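Local coordinates for protein fimbrial subunit CupB6 (PDB 5CYL) that forms the adhesive tip of a chaperone-usher pilus of Pseudomonas aeruginosa and probably mediates attachment during biofilm formation, at residues 240-245 with 311-316; 283-288 with 318-323; 53-58 with 159-164. All coordinates share one frame; numbering follows the deposited sequence.

Contact 1. Residues 240-245 with 311-316; sequences SFDISL and SADLPL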
ATOM      1  N   SER A 240      32.260  12.512   6.921  1.00 37.81           N
ATOM      2  CA  SER A 240      31.119  11.703   6.422  1.00 36.20           C
ATOM      3  C   SER A 240      30.316  10.966   7.472  1.00 36.11           C
ATOM      4  O   SER A 240      30.863  10.347   8.354  1.00 43.26           O
ATOM      5  CB  SER A 240      31.589  10.709   5.385  1.00 36.79           C
ATOM      6  OG  SER A 240      31.714  11.378   4.135  1.00 48.50           O
ATOM      7  N   PHE A 241      29.001  11.079   7.364  1.00 32.68           N
ATOM      8  CA  PHE A 241      28.065  10.370   8.233  1.00 31.13           C
ATOM      9  C   PHE A 241      26.808   9.986   7.484  1.00 32.04           C
ATOM     10  O   PHE A 241      26.519  10.527   6.439  1.00 34.59           O
ATOM     11  CB  PHE A 241      27.756  11.171   9.498  1.00 30.26           C
ATOM     12  CG  PHE A 241      27.074  12.471   9.257  1.00 31.72           C
ATOM     13  CD1 PHE A 241      27.727  13.514   8.634  1.00 32.56           C
ATOM     14  CD2 PHE A 241      25.772  12.660   9.696  1.00 32.79           C
ATOM     15  CE1 PHE A 241      27.074  14.726   8.428  1.00 34.47           C
ATOM     16  CE2 PHE A 241      25.109  13.866   9.515  1.00 30.80           C
ATOM     17  CZ  PHE A 241      25.763  14.903   8.878  1.00 32.50           C
ATOM     18  N   ASP A 242      26.063   9.033   8.020  1.00 35.44           N
ATOM     19  CA  ASP A 242      24.823   8.567   7.411  1.00 36.30           C
ATOM     20  C   ASP A 242      23.691   8.606   8.421  1.00 34.56           C
ATOM     21  O   ASP A 242      23.871   8.211   9.571  1.00 40.01           O
ATOM     22  CB  ASP A 242      25.030   7.145   6.915  1.00 39.78           C
ATOM     23  CG  ASP A 242      24.002   6.728   5.931  1.00 47.73           C
ATOM     24  OD1 ASP A 242      22.887   6.441   6.296  1.00 56.99           O
ATOM     25  OD2 ASP A 242      24.291   6.640   4.767  1.00 58.61           O
ATOM     26  N   ILE A 243      22.526   9.069   7.993  1.00 31.30           N
ATOM     27  CA  ILE A 243      21.322   8.995   8.829  1.00 32.02           C
ATOM     28  C   ILE A 243      20.508   7.876   8.222  1.00 34.25           C
ATOM     29  O   ILE A 243      20.160   7.932   7.053  1.00 33.07           O
ATOM     30  CB  ILE A 243      20.524  10.296   8.867  1.00 30.06           C
ATOM     31  CG1 ILE A 243      21.356  11.409   9.513  1.00 29.85           C
ATOM     32  CG2 ILE A 243      19.210  10.100   9.616  1.00 28.24           C
ATOM     33  CD1 ILE A 243      20.634  12.724   9.561  1.00 29.73           C
ATOM     34  N   SER A 244      20.244   6.839   9.003  1.00 37.40           N
ATOM     35  CA  SER A 244      19.566   5.665   8.483  1.00 42.68           C
ATOM     36  C   SER A 244      18.334   5.170   9.271  1.00 44.63           C
ATOM     37  O   SER A 244      18.189   5.406  10.455  1.00 47.66           O
ATOM     38  CB  SER A 244      20.590   4.561   8.338  1.00 43.80           C
ATOM     39  OG  SER A 244      19.976   3.411   7.808  1.00 62.58           O
ATOM     40  N   LEU A 245      17.459   4.478   8.570  1.00 42.45           N
ATOM     41  CA  LEU A 245      16.268   3.864   9.144  1.00 43.82           C
ATOM     42  C   LEU A 245      16.302   2.397   8.780  1.00 46.29           C
ATOM     43  O   LEU A 245      16.775   2.047   7.689  1.00 42.67           O
ATOM     44  CB  LEU A 245      14.994   4.486   8.571  1.00 42.70           C
ATOM     45  CG  LEU A 245      14.590   5.879   9.044  1.00 41.41           C
ATOM     46  CD1 LEU A 245      13.482   6.419   8.161  1.00 43.58           C
ATOM     47  CD2 LEU A 245      14.129   5.861  10.490  1.00 39.98           C
ATOM     48  N   SER A 311      16.457  -1.112   4.658  1.00 49.28           N
ATOM     49  CA  SER A 311      16.757   0.176   5.285  1.00 49.08           C
ATOM     50  C   SER A 311      16.782   1.361   4.310  1.00 46.42           C
ATOM     51  O   SER A 311      17.052   1.224   3.140  1.00 48.27           O
ATOM     52  CB  SER A 311      18.040   0.114   6.112  1.00 45.46           C
ATOM     53  OG  SER A 311      19.044  -0.411   5.315  1.00 47.46           O
ATOM     54  N   ALA A 312      16.480   2.538   4.831  1.00 40.34           N
ATOM     55  CA  ALA A 312      16.531   3.771   4.090  1.00 38.48           C
ATOM     56  C   ALA A 312      17.557   4.693   4.745  1.00 38.64           C
ATOM     57  O   ALA A 312      17.574   4.873   5.937  1.00 40.33           O
ATOM     58  CB  ALA A 312      15.165   4.413   4.081  1.00 36.13           C
ATOM     59  N   ASP A 313      18.406   5.304   3.937  1.00 37.71           N
ATOM     60  CA  ASP A 313      19.437   6.190   4.473  1.00 40.11           C
ATOM     61  C   ASP A 313      19.638   7.464   3.652  1.00 41.41           C
ATOM     62  O   ASP A 313      19.338   7.508   2.468  1.00 41.98           O
ATOM     63  CB  ASP A 313      20.772   5.454   4.604  1.00 40.71           C
ATOM     64  CG  ASP A 313      21.485   5.324   3.290  1.00 42.05           C
ATOM     65  OD1 ASP A 313      20.912   4.702   2.355  1.00 43.96           O
ATOM     66  OD2 ASP A 313      22.610   5.853   3.184  1.00 43.97           O
ATOM     67  N   LEU A 314      20.144   8.498   4.303  1.00 38.38           N
ATOM     68  CA  LEU A 314      20.635   9.664   3.593  1.00 35.10           C
ATOM     69  C   LEU A 314      22.133   9.804   3.841  1.00 34.27           C
ATOM     70  O   LEU A 314      22.557   9.990   4.985  1.00 34.89           O
ATOM     71  CB  LEU A 314      19.905  10.931   4.043  1.00 34.47           C
ATOM     72  CG  LEU A 314      20.197  12.179   3.218  1.00 34.74           C
ATOM     73  CD1 LEU A 314      19.760  11.995   1.790  1.00 33.20           C
ATOM     74  CD2 LEU A 314      19.518  13.393   3.831  1.00 32.68           C
ATOM     75  N   PRO A 315      22.938   9.704   2.788  1.00 31.96           N
ATOM     76  CA  PRO A 315      24.376   9.908   2.937  1.00 31.68           C
ATOM     77  C   PRO A 315      24.710  11.394   3.088  1.00 34.71           C
ATOM     78  O   PRO A 315      24.184  12.220   2.348  1.00 34.37           O
ATOM     79  CB  PRO A 315      24.962   9.331   1.656  1.00 30.90           C
ATOM     80  CG  PRO A 315      23.824   9.354   0.661  1.00 34.11           C
ATOM     81  CD  PRO A 315      22.597   9.080   1.504  1.00 33.53           C
ATOM     82  N   LEU A 316      25.561  11.729   4.049  1.00 32.01           N
ATOM     83  CA  LEU A 316      25.871  13.120   4.342  1.00 30.13           C
ATOM     84  C   LEU A 316      27.349  13.356   4.632  1.00 31.82           C
ATOM     85  O   LEU A 316      28.048  12.469   5.107  1.00 36.64           O
ATOM     86  CB  LEU A 316      25.040  13.614   5.526  1.00 28.43           C
ATOM     87  CG  LEU A 316      23.524  13.655   5.377  1.00 28.44           C
ATOM     88  CD1 LEU A 316      22.840  13.797   6.725  1.00 27.65           C
ATOM     89  CD2 LEU A 316      23.081  14.790   4.476  1.00 27.35           C
TER

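Contact 2. Residues 283-288 with 318-323; sequences FGIVVK and AAYIRI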
ATOM      1  N   PHE A 283      31.846  31.824  11.303  1.00 36.67           N
ATOM      2  CA  PHE A 283      31.894  30.513  10.716  1.00 36.44           C
ATOM      3  C   PHE A 283      30.558  29.851  10.834  1.00 35.31           C
ATOM      4  O   PHE A 283      29.763  30.179  11.708  1.00 34.87           O
ATOM      5  CB  PHE A 283      32.954  29.641  11.405  1.00 37.08           C
ATOM      6  CG  PHE A 283      34.352  30.101  11.157  1.00 38.21           C
ATOM      7  CD1 PHE A 283      34.916  31.102  11.933  1.00 39.29           C
ATOM      8  CD2 PHE A 283      35.098  29.546  10.130  1.00 40.27           C
ATOM      9  CE1 PHE A 283      36.206  31.536  11.680  1.00 42.82           C
ATOM     10  CE2 PHE A 283      36.392  29.976   9.852  1.00 40.89           C
ATOM     11  CZ  PHE A 283      36.953  30.965  10.639  1.00 43.75           C
ATOM     12  N   GLY A 284      30.347  28.886   9.965  1.00 33.19           N
ATOM     13  CA  GLY A 284      29.161  28.083  10.034  1.00 32.76           C
ATOM     14  C   GLY A 284      29.486  26.681   9.642  1.00 33.23           C
ATOM     15  O   GLY A 284      30.649  26.369   9.323  1.00 35.65           O
ATOM     16  N   ILE A 285      28.461  25.841   9.615  1.00 31.89           N
ATOM     17  CA  ILE A 285      28.618  24.462   9.151  1.00 31.60           C
ATOM     18  C   ILE A 285      27.797  24.215   7.861  1.00 31.12           C
ATOM     19  O   ILE A 285      26.646  24.643   7.762  1.00 28.96           O
ATOM     20  CB  ILE A 285      28.194  23.511  10.257  1.00 31.50           C
ATOM     21  CG1 ILE A 285      29.191  23.577  11.386  1.00 31.35           C
ATOM     22  CG2 ILE A 285      28.161  22.096   9.754  1.00 33.64           C
ATOM     23  CD1 ILE A 285      28.668  22.991  12.654  1.00 32.09           C
ATOM     24  N   VAL A 286      28.391  23.562   6.868  1.00 28.48           N
ATOM     25  CA  VAL A 286      27.620  23.142   5.690  1.00 29.60           C
ATOM     26  C   VAL A 286      27.516  21.618   5.584  1.00 30.37           C
ATOM     27  O   VAL A 286      28.506  20.931   5.761  1.00 37.09           O
ATOM     28  CB  VAL A 286      28.170  23.722   4.375  1.00 28.46           C
ATOM     29  CG1 VAL A 286      27.793  25.183   4.259  1.00 29.02           C
ATOM     30  CG2 VAL A 286      29.657  23.550   4.286  1.00 28.57           C
ATOM     31  N   VAL A 287      26.339  21.089   5.247  1.00 27.07           N
ATOM     32  CA  VAL A 287      26.170  19.652   5.072  1.00 25.23           C
ATOM     33  C   VAL A 287      25.730  19.322   3.661  1.00 26.80           C
ATOM     34  O   VAL A 287      24.712  19.841   3.151  1.00 28.77           O
ATOM     35  CB  VAL A 287      25.140  19.081   6.032  1.00 24.71           C
ATOM     36  CG1 VAL A 287      25.208  17.559   6.049  1.00 26.31           C
ATOM     37  CG2 VAL A 287      25.382  19.633   7.407  1.00 25.19           C
ATOM     38  N   LYS A 288      26.475  18.420   3.033  1.00 25.89           N
ATOM     39  CA  LYS A 288      26.209  18.079   1.659  1.00 26.67           C
ATOM     40  C   LYS A 288      25.481  16.725   1.483  1.00 29.19           C
ATOM     41  O   LYS A 288      25.936  15.703   1.983  1.00 32.23           O
ATOM     42  CB  LYS A 288      27.507  18.097   0.910  1.00 25.61           C
ATOM     43  CG  LYS A 288      27.302  17.747  -0.525  1.00 26.82           C
ATOM     44  CD  LYS A 288      28.622  17.284  -1.058  1.00 28.32           C
ATOM     45  CE  LYS A 288      28.549  17.241  -2.544  1.00 30.75           C
ATOM     46  NZ  LYS A 288      29.859  16.875  -3.142  1.00 33.09           N
ATOM     47  N   ALA A 318      29.889  16.751   6.236  1.00 30.76           N
ATOM     48  CA  ALA A 318      29.839  18.057   6.897  1.00 30.43           C
ATOM     49  C   ALA A 318      31.213  18.719   7.025  1.00 30.47           C
ATOM     50  O   ALA A 318      32.229  18.037   7.114  1.00 31.18           O
ATOM     51  CB  ALA A 318      29.187  17.926   8.258  1.00 28.50           C
ATOM     52  N   ALA A 319      31.216  20.045   7.010  1.00 28.01           N
ATOM     53  CA  ALA A 319      32.449  20.812   7.169  1.00 26.58           C
ATOM     54  C   ALA A 319      32.154  22.192   7.702  1.00 28.51           C
ATOM     55  O   ALA A 319      31.010  22.662   7.671  1.00 31.33           O
ATOM     56  CB  ALA A 319      33.230  20.902   5.874  1.00 23.77           C
ATOM     57  N   TYR A 320      33.182  22.817   8.258  1.00 29.38           N
ATOM     58  CA  TYR A 320      33.120  24.235   8.619  1.00 29.65           C
ATOM     59  C   TYR A 320      33.187  25.113   7.366  1.00 30.72           C
ATOM     60  O   TYR A 320      33.903  24.804   6.409  1.00 30.75           O
ATOM     61  CB  TYR A 320      34.276  24.565   9.545  1.00 29.79           C
ATOM     62  CG  TYR A 320      34.036  24.060  10.935  1.00 29.95           C
ATOM     63  CD1 TYR A 320      32.948  24.533  11.681  1.00 29.93           C
ATOM     64  CD2 TYR A 320      34.873  23.126  11.511  1.00 28.63           C
ATOM     65  CE1 TYR A 320      32.702  24.085  12.964  1.00 31.55           C
ATOM     66  CE2 TYR A 320      34.634  22.644  12.795  1.00 30.31           C
ATOM     67  CZ  TYR A 320      33.554  23.118  13.515  1.00 32.78           C
ATOM     68  OH  TYR A 320      33.325  22.694  14.823  1.00 36.13           O
ATOM     69  N   ILE A 321      32.446  26.206   7.370  1.00 29.91           N
ATOM     70  CA  ILE A 321      32.542  27.173   6.274  1.00 29.03           C
ATOM     71  C   ILE A 321      32.813  28.543   6.846  1.00 30.47           C
ATOM     72  O   ILE A 321      32.277  28.893   7.907  1.00 31.72           O
ATOM     73  CB  ILE A 321      31.267  27.200   5.423  1.00 27.15           C
ATOM     74  CG1 ILE A 321      31.526  27.914   4.094  1.00 26.20           C
ATOM     75  CG2 ILE A 321      30.118  27.814   6.212  1.00 25.42           C
ATOM     76  CD1 ILE A 321      30.341  27.962   3.157  1.00 25.81           C
ATOM     77  N   ARG A 322      33.631  29.325   6.172  1.00 31.50           N
ATOM     78  CA  ARG A 322      33.879  30.673   6.653  1.00 33.65           C
ATOM     79  C   ARG A 322      32.879  31.692   6.122  1.00 34.46           C
ATOM     80  O   ARG A 322      32.797  31.931   4.915  1.00 34.80           O
ATOM     81  CB  ARG A 322      35.270  31.084   6.263  1.00 35.53           C
ATOM     82  CG  ARG A 322      35.607  32.497   6.680  1.00 35.70           C
ATOM     83  CD  ARG A 322      36.745  33.031   5.853  1.00 34.48           C
ATOM     84  NE  ARG A 322      36.832  34.469   5.940  1.00 33.58           N
ATOM     85  CZ  ARG A 322      37.894  35.165   5.572  1.00 35.08           C
ATOM     86  NH1 ARG A 322      38.966  34.549   5.066  1.00 34.23           N
ATOM     87  NH2 ARG A 322      37.875  36.482   5.694  1.00 34.24           N
ATOM     88  N   ILE A 323      32.138  32.319   7.015  1.00 35.39           N
ATOM     89  CA  ILE A 323      31.194  33.329   6.536  1.00 37.30           C
ATOM     90  C   ILE A 323      31.602  34.777   6.814  1.00 40.60           C
ATOM     91  O   ILE A 323      31.135  35.634   6.086  1.00 46.81           O
ATOM     92  CB  ILE A 323      29.757  33.089   7.005  1.00 33.45           C
ATOM     93  CG1 ILE A 323      29.744  33.300   8.516  1.00 34.09           C
ATOM     94  CG2 ILE A 323      29.284  31.722   6.504  1.00 31.86           C
ATOM     95  CD1 ILE A 323      28.543  32.800   9.284  1.00 37.10           C
TER

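Contact 3. Residues 53-58 with 159-164; sequences QEAHEL and RLKGEA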
ATOM      1  N   GLN A  53     -41.519 -35.351 -11.433  1.00 98.13           N
ATOM      2  CA  GLN A  53     -41.354 -36.485 -12.348  1.00 98.76           C
ATOM      3  C   GLN A  53     -39.976 -36.417 -13.053  1.00102.58           C
ATOM      4  O   GLN A  53     -39.273 -37.414 -13.171  1.00 96.06           O
ATOM      5  CB  GLN A  53     -42.509 -36.485 -13.370  1.00 94.64           C
ATOM      6  N   GLU A  54     -39.639 -35.261 -13.600  1.00110.63           N
ATOM      7  CA  GLU A  54     -38.385 -35.079 -14.327  1.00100.01           C
ATOM      8  C   GLU A  54     -37.234 -34.661 -13.419  1.00 89.98           C
ATOM      9  O   GLU A  54     -37.454 -33.927 -12.486  1.00 79.70           O
ATOM     10  CB  GLU A  54     -38.578 -34.053 -15.445  1.00102.51           C
ATOM     11  CG  GLU A  54     -39.649 -34.388 -16.459  1.00108.97           C
ATOM     12  CD  GLU A  54     -41.021 -34.520 -15.832  1.00127.85           C
ATOM     13  OE1 GLU A  54     -41.163 -34.126 -14.658  1.00138.12           O
ATOM     14  OE2 GLU A  54     -41.960 -35.027 -16.503  1.00136.32           O
ATOM     15  N   ALA A  55     -36.021 -35.134 -13.711  1.00 81.94           N
ATOM     16  CA  ALA A  55     -34.783 -34.708 -13.020  1.00 77.96           C
ATOM     17  C   ALA A  55     -34.519 -33.181 -13.137  1.00 77.50           C
ATOM     18  O   ALA A  55     -34.736 -32.558 -14.192  1.00 77.65           O
ATOM     19  CB  ALA A  55     -33.585 -35.507 -13.515  1.00 69.44           C
ATOM     20  N   HIS A  56     -34.057 -32.588 -12.042  1.00 73.78           N
ATOM     21  CA  HIS A  56     -33.757 -31.161 -12.009  1.00 73.81           C
ATOM     22  C   HIS A  56     -32.320 -30.890 -11.556  1.00 76.69           C
ATOM     23  O   HIS A  56     -31.687 -31.701 -10.876  1.00 73.04           O
ATOM     24  CB  HIS A  56     -34.730 -30.420 -11.094  1.00 74.36           C
ATOM     25  CG  HIS A  56     -36.062 -30.146 -11.713  1.00 74.48           C
ATOM     26  ND1 HIS A  56     -36.227 -29.258 -12.750  1.00 71.85           N
ATOM     27  CD2 HIS A  56     -37.299 -30.603 -11.419  1.00 73.30           C
ATOM     28  CE1 HIS A  56     -37.503 -29.187 -13.080  1.00 65.78           C
ATOM     29  NE2 HIS A  56     -38.175 -29.997 -12.288  1.00 69.92           N
ATOM     30  N   GLU A  57     -31.830 -29.720 -11.943  1.00 74.29           N
ATOM     31  CA  GLU A  57     -30.506 -29.259 -11.550  1.00 65.42           C
ATOM     32  C   GLU A  57     -30.544 -27.839 -11.025  1.00 60.19           C
ATOM     33  O   GLU A  57     -31.338 -27.032 -11.465  1.00 52.90           O
ATOM     34  CB  GLU A  57     -29.539 -29.316 -12.718  1.00 62.69           C
ATOM     35  CG  GLU A  57     -28.689 -30.558 -12.782  1.00 65.38           C
ATOM     36  CD  GLU A  57     -27.757 -30.531 -13.974  1.00 65.79           C
ATOM     37  OE1 GLU A  57     -27.959 -29.673 -14.894  1.00 57.91           O
ATOM     38  OE2 GLU A  57     -26.827 -31.382 -13.969  1.00 71.73           O
ATOM     39  N   LEU A  58     -29.645 -27.561 -10.091  1.00 61.89           N
ATOM     40  CA  LEU A  58     -29.439 -26.201  -9.608  1.00 59.01           C
ATOM     41  C   LEU A  58     -28.198 -25.650 -10.297  1.00 60.64           C
ATOM     42  O   LEU A  58     -27.094 -26.119 -10.046  1.00 60.63           O
ATOM     43  CB  LEU A  58     -29.268 -26.217  -8.093  1.00 53.03           C
ATOM     44  CG  LEU A  58     -29.713 -24.927  -7.390  1.00 49.44           C
ATOM     45  CD1 LEU A  58     -30.967 -24.350  -7.997  1.00 46.95           C
ATOM     46  CD2 LEU A  58     -29.958 -25.124  -5.902  1.00 48.36           C
ATOM     47  N   ARG A 159     -33.114 -25.713 -13.283  1.00 50.33           N
ATOM     48  CA  ARG A 159     -33.255 -26.119 -14.698  1.00 56.26           C
ATOM     49  C   ARG A 159     -33.349 -27.643 -14.874  1.00 58.77           C
ATOM     50  O   ARG A 159     -32.926 -28.392 -13.995  1.00 57.94           O
ATOM     51  CB  ARG A 159     -32.069 -25.574 -15.501  1.00 57.86           C
ATOM     52  CG  ARG A 159     -31.983 -24.050 -15.507  1.00 57.68           C
ATOM     53  CD  ARG A 159     -32.615 -23.458 -16.745  1.00 56.12           C
ATOM     54  NE  ARG A 159     -31.687 -23.805 -17.821  1.00 60.37           N
ATOM     55  CZ  ARG A 159     -31.870 -23.537 -19.095  1.00 66.86           C
ATOM     56  NH1 ARG A 159     -32.974 -22.921 -19.474  1.00 77.04           N
ATOM     57  NH2 ARG A 159     -30.948 -23.868 -19.983  1.00 70.24           N
ATOM     58  N   LEU A 160     -33.896 -28.102 -16.001  1.00 59.27           N
ATOM     59  CA  LEU A 160     -33.909 -29.559 -16.288  1.00 66.79           C
ATOM     60  C   LEU A 160     -32.478 -30.054 -16.409  1.00 68.92           C
ATOM     61  O   LEU A 160     -31.667 -29.350 -16.981  1.00 84.12           O
ATOM     62  CB  LEU A 160     -34.698 -29.893 -17.560  1.00 68.15           C
ATOM     63  CG  LEU A 160     -36.211 -29.590 -17.570  1.00 65.03           C
ATOM     64  CD1 LEU A 160     -36.829 -30.030 -18.895  1.00 62.61           C
ATOM     65  CD2 LEU A 160     -36.979 -30.186 -16.391  1.00 58.76           C
ATOM     66  N   LYS A 161     -32.193 -31.223 -15.830  1.00 65.60           N
ATOM     67  CA  LYS A 161     -30.825 -31.756 -15.672  1.00 67.50           C
ATOM     68  C   LYS A 161     -30.112 -31.854 -17.015  1.00 71.96           C
ATOM     69  O   LYS A 161     -30.628 -32.463 -17.937  1.00 72.24           O
ATOM     70  CB  LYS A 161     -30.876 -33.141 -15.063  1.00 63.86           C
ATOM     71  CG  LYS A 161     -29.775 -33.460 -14.081  1.00 67.31           C
ATOM     72  CD  LYS A 161     -29.474 -34.948 -14.136  1.00 72.75           C
ATOM     73  CE  LYS A 161     -28.936 -35.521 -12.821  1.00 74.51           C
ATOM     74  NZ  LYS A 161     -28.008 -36.686 -12.983  1.00 72.01           N
ATOM     75  N   GLY A 162     -28.942 -31.230 -17.110  1.00 78.56           N
ATOM     76  CA  GLY A 162     -28.170 -31.215 -18.353  1.00 81.08           C
ATOM     77  C   GLY A 162     -28.650 -30.311 -19.495  1.00 81.12           C
ATOM     78  O   GLY A 162     -27.974 -30.253 -20.529  1.00 82.17           O
ATOM     79  N   GLU A 163     -29.791 -29.635 -19.342  1.00 73.85           N
ATOM     80  CA  GLU A 163     -30.294 -28.739 -20.406  1.00 71.05           C
ATOM     81  C   GLU A 163     -29.329 -27.538 -20.672  1.00 75.25           C
ATOM     82  O   GLU A 163     -29.109 -27.144 -21.814  1.00 73.66           O
ATOM     83  CB  GLU A 163     -31.746 -28.277 -20.132  1.00 65.94           C
ATOM     84  N   ALA A 164     -28.713 -26.999 -19.615  1.00 75.52           N
ATOM     85  CA  ALA A 164     -27.797 -25.813 -19.704  1.00 66.13           C
ATOM     86  C   ALA A 164     -26.336 -26.214 -19.666  1.00 61.16           C
ATOM     87  O   ALA A 164     -25.973 -26.971 -18.783  1.00 68.65           O
ATOM     88  CB  ALA A 164     -28.079 -24.853 -18.554  1.00 62.88           C
TER

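Contact 1. Residues 240-245 with 311-316
Phe241 and Leu316 make a hydrogen-bonded pair at one end of two antiparallel beta strands in a domain of the fimbrial protein family, and the pairing is a worked example of how a sheet satisfies its backbone polar groups. Leu316 O accepts Phe241 N at 2.8 Å, and Leu316 N returns a bond of 2.8 Å to Phe241 O. The exchange recurs two residues on: Ile243 N reaches Leu314 O at 3.1 Å, and Leu314 N reaches Ile243 O at 2.8 Å. At the far end Leu245 N donates to Ala312 O over 2.7 Å.

Pro315, which lacks an N-H, falls opposite Asp242 in a non-hydrogen-bonded pair, where strand 240-245 asks no donor of it; its carbonyl is taken up on the other side by Gly290. Asp313, facing Ser244, likewise turns its backbone outward, to Arg306, and outside the two strands Arg306 NH1 also forms a salt bridge with Asp313 OD2. The Asp242 carboxylate faces Asp313 too, though the details of that approach are doubtful.

The face carrying Phe241, Ile243 and Leu316 is apolar. Phe241 CG lies between the backbone N and the carbonyl carbon (chi1 63°), on the side where the ring meets Leu316. Leu316 CD1 touches Phe241 CE2 and Ile243 CD1, while Leu316 CB sits over one face of the Phe241 ring, 3.8 Å from its centroid, a CH-pi contact displaced toward the rim.

Contact 2. Residues 283-288 with 318-323
Ala318 and Val287 open this antiparallel pairing, the methyl CB of Ala318 resting 4.3 Å from Val287 CG2. Here a beta strand of the fimbrial-family domain shows how one extended chain serves two surfaces at once, with Ala318 and Tyr320 on one face of the sheet and Ala319 and Ile321 on the other.

Ala319 fixes the register through its backbone: its N donates to Val286 O, and its O accepts Val286 N at 2.9 Å. Tyr320 next lies side by side with Ile285, both side chains pointing the same way, and its ring atom CE1 comes 3.9 Å from Ile285 CG1. The hydroxyl at the far end of the ring is satisfied by Ala334 O, so this side chain ends in a polar bond although its flank is apolar.

Ile321 answers Gly284 with a second pair of backbone bonds, N to Gly284 O at 2.7 Å and O from Gly284 N at 2.8 Å. Ile321 CG2 lies between the backbone N and the carbonyl carbon (chi1 to CG1 -165°) and settles over the glycine backbone, 3.7 Å from Gly284 C. The CD1 methyl reaches Val286 CG1, and the two side chains cross at about a right angle.

Arg322 offers its aliphatic part, CB touching Phe283 CE2 at 3.9 Å, before its extended chain carries the guanidinium away to Phe229 O and Gly324 O. Ile323, already in loop, brings CD1 back to Phe283 O.

Around the pair, strands 215-225 and 352-361 cover the face of Ile285 and Tyr320 through Leu221 and Phe356, Phe229 meets the Phe283 ring edge-to-face, and loop residues Thr235 and Arg295 touch Ile321 on the other face.

Contact 3. Residues 53-58 with 159-164
Glu57 meets the chain of residues 159-164 with both its backbone and its carboxylate, and the tightly packed half of this contact is built round it. Strand 56-58 and strand 159-160 pair antiparallel: Glu57 N donates to Arg159 O at 2.7 Å, and Arg159 N to Glu57 O at 2.9 Å. They belong to strands 56-65 and 151-160, the inner pair of a four-stranded antiparallel sheet flanked by 106-112 and 185-189, and the contact lies at the surface. Beyond Leu160 the second chain leaves the sheet in a type II beta turn running to Glu163, closed by Glu163 N to Leu160 O at 3.0 Å. Gly162 occupies its third position with a positive phi of 75°, a conformation that glycine adopts readily.

The Glu57 side chain, extended beyond CG (chi2 -180°), carries CD toward this turn, where the carboxylate meets Gly162. OE1 of Glu57 accepts Gly162 N at 2.9 Å in a nearly straight bond, the donor standing above the carboxylate plane. Glu57 CG also packs against Lys161 CG, the two side chains crossing at about a right angle.

The margin is looser. Lys161 N reaches Ala55 O only weakly, at 3.3 Å, and the CB atoms of Ala55 and Lys161 lie 3.9 Å apart. Leu160 swings CD2 over to His56 CE1, and Glu54 meets that same methyl at longer range. Lys161 sends its amine NZ outward, 5.5 Å from Glu57 OE2.

The acid has its charge partner elsewhere, in Lys110 of strand 106-112, whose NZ makes a salt bridge to Glu57 OE1 and also bonds Ala164 O. One carboxylate oxygen thus joins a turn amide to a lysine, which probably favours the ionised form of Glu57 and ties the turn to the adjoining strands.

Contacts 1 and 2 share strand 311-322, which pairs with strand 239-245 along its first half and with strand 283-289 along its second. The two meet directly, Leu316 CD2 lying 3.8 Å from Val287 CG1 and Phe241 CE1 equally close to Ala318 CB, so their apolar faces are continuous. Contact 2 is almost wholly buried and mainly aliphatic and aromatic; contact 1 is partly buried and adds two neighbouring acids, one of them salt-bridged to an arginine. Contact 3 belongs to another sheet on the opposite side of the chain's centre, about 70 Å from contact 1 between centres. At that surface, a short pairing relies on a turn and a carboxylate more than on apolar packing.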